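Long-range contact in aldehyde reductase YahK (Escherichia coli, PDB 1UUF), which catalyses the NADPH-dependent reduction of a wide range of aldehydes to the corresponding alcohols, using zinc as a cofactor: residues I40-P45 / G148-I153. Residues are numbered along the deposited sequence; the frame is centred on the assembly and turned at random.
Sequences ITRREP and GYSQQI
I40 meets S150 through its CD1, which lies 3.8 Å from S150 CB; the same methyl sits 3.7 Å above the plane of the R42 guanidinium, offset toward its rim. R42 then illustrates how one arginine can tie a loop to a strand by gripping backbone carbonyls. Its NE donates to Q152 O at 2.7 Å, the carbonyl oxygen standing 23° out of the guanidinium plane; NH2 adds a weak bond to the same oxygen. In plane at the edge, S150 OG is 3.0 Å from R42 NH2; the hydroxyl is hydrogen-bonded to G147 O. Over the centre of the face opposite I40, I153 CG1 lies 3.9 Å above the plane, so aliphatic groups hold the flat cation from both sides. NH1 is hydrogen-bonded to L146 O. An alanine in place of R42 would probably leave Q152 O and L146 O without these donors and open a gap between I40 and I153. Through R42 the loop between strands 36-39 and 49-58 is tied to the start of strand 152-156, which pairs antiparallel with strand 49-58 in the mixed sheet; the side chains of S150, just before the strand, and of I153 touch I54 of strand 49-58.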
# COMPACT_ATOMS: atom_id res chain seq x y z
N ILE A 40 16.06 19.66 -35.24
CA ILE A 40 16.86 18.83 -34.35
C ILE A 40 17.56 17.78 -35.18
O ILE A 40 17.32 17.65 -36.38
CB ILE A 40 15.98 18.13 -33.29
CG1 ILE A 40 14.97 17.20 -33.97
CG2 ILE A 40 15.27 19.16 -32.43
CD1 ILE A 40 14.19 16.33 -33.00
N THR A 41 18.45 17.02 -34.54
CA THR A 41 19.16 15.97 -35.24
C THR A 41 18.89 14.64 -34.57
O THR A 41 18.48 14.59 -33.41
CB THR A 41 20.69 16.22 -35.25
OG1 THR A 41 21.20 16.14 -33.91
CG2 THR A 41 21.00 17.60 -35.82
N ARG A 42 19.09 13.56 -35.32
CA ARG A 42 18.90 12.20 -34.83
C ARG A 42 20.16 11.42 -35.17
O ARG A 42 20.79 11.68 -36.20
CB ARG A 42 17.71 11.53 -35.51
CG ARG A 42 16.35 12.10 -35.13
CD ARG A 42 16.13 12.04 -33.64
NE ARG A 42 14.75 12.36 -33.28
CZ ARG A 42 14.32 12.49 -32.03
NH1 ARG A 42 15.18 12.32 -31.03
NH2 ARG A 42 13.05 12.77 -31.79
N ARG A 43 20.53 10.47 -34.32
CA ARG A 43 21.71 9.66 -34.58
C ARG A 43 21.44 8.75 -35.76
O ARG A 43 20.28 8.48 -36.10
CB ARG A 43 22.05 8.80 -33.35
CG ARG A 43 21.02 7.72 -33.01
CD ARG A 43 21.61 6.70 -32.03
NE ARG A 43 20.68 5.61 -31.71
CZ ARG A 43 19.72 5.69 -30.79
NH1 ARG A 43 19.55 6.81 -30.10
NH2 ARG A 43 18.93 4.64 -30.57
N GLU A 44 22.50 8.31 -36.42
CA GLU A 44 22.34 7.38 -37.54
C GLU A 44 22.03 6.05 -36.87
O GLU A 44 22.59 5.73 -35.83
CB GLU A 44 23.64 7.27 -38.34
CG GLU A 44 23.99 8.53 -39.12
CD GLU A 44 22.94 8.87 -40.16
OE1 GLU A 44 22.64 8.01 -41.01
OE2 GLU A 44 22.42 10.01 -40.12
N PRO A 45 21.11 5.27 -37.45
CA PRO A 45 20.74 3.97 -36.88
C PRO A 45 21.93 3.03 -36.66
O PRO A 45 22.70 2.77 -37.59
CB PRO A 45 19.75 3.42 -37.90
CG PRO A 45 19.10 4.66 -38.43
CD PRO A 45 20.28 5.58 -38.63
N GLY A 148 8.85 12.83 -29.13
CA GLY A 148 8.02 12.61 -30.30
C GLY A 148 7.37 13.78 -31.02
O GLY A 148 6.67 13.55 -32.01
N TYR A 149 7.56 15.00 -30.54
CA TYR A 149 6.99 16.16 -31.24
C TYR A 149 7.97 16.43 -32.37
O TYR A 149 8.48 17.55 -32.51
CB TYR A 149 6.94 17.39 -30.33
CG TYR A 149 5.91 17.39 -29.23
CD1 TYR A 149 5.13 16.27 -28.95
CD2 TYR A 149 5.74 18.52 -28.43
CE1 TYR A 149 4.21 16.28 -27.89
CE2 TYR A 149 4.85 18.54 -27.38
CZ TYR A 149 4.08 17.42 -27.11
OH TYR A 149 3.22 17.46 -26.04
N SER A 150 8.24 15.41 -33.17
CA SER A 150 9.19 15.52 -34.26
C SER A 150 8.83 14.59 -35.41
O SER A 150 7.91 13.77 -35.30
CB SER A 150 10.59 15.19 -33.75
OG SER A 150 10.61 13.92 -33.13
N GLN A 151 9.55 14.72 -36.52
CA GLN A 151 9.29 13.91 -37.71
C GLN A 151 9.85 12.49 -37.65
O GLN A 151 9.28 11.58 -38.26
CB GLN A 151 9.87 14.59 -38.95
CG GLN A 151 9.30 15.95 -39.26
CD GLN A 151 9.89 16.53 -40.53
OE1 GLN A 151 11.11 16.68 -40.65
NE2 GLN A 151 9.04 16.84 -41.50
N GLN A 152 10.97 12.31 -36.95
CA GLN A 152 11.61 11.01 -36.85
C GLN A 152 12.25 10.77 -35.49
O GLN A 152 12.53 11.71 -34.75
CB GLN A 152 12.70 10.87 -37.92
CG GLN A 152 12.19 10.79 -39.36
CD GLN A 152 13.31 10.74 -40.39
OE1 GLN A 152 13.07 10.51 -41.57
NE2 GLN A 152 14.55 10.97 -39.94
N ILE A 153 12.47 9.50 -35.16
CA ILE A 153 13.11 9.13 -33.91
C ILE A 153 13.83 7.81 -34.17
O ILE A 153 13.40 7.02 -35.01
CB ILE A 153 12.08 9.00 -32.75
CG1 ILE A 153 12.81 8.87 -31.41
CG2 ILE A 153 11.16 7.80 -32.99
CD1 ILE A 153 11.91 9.01 -30.19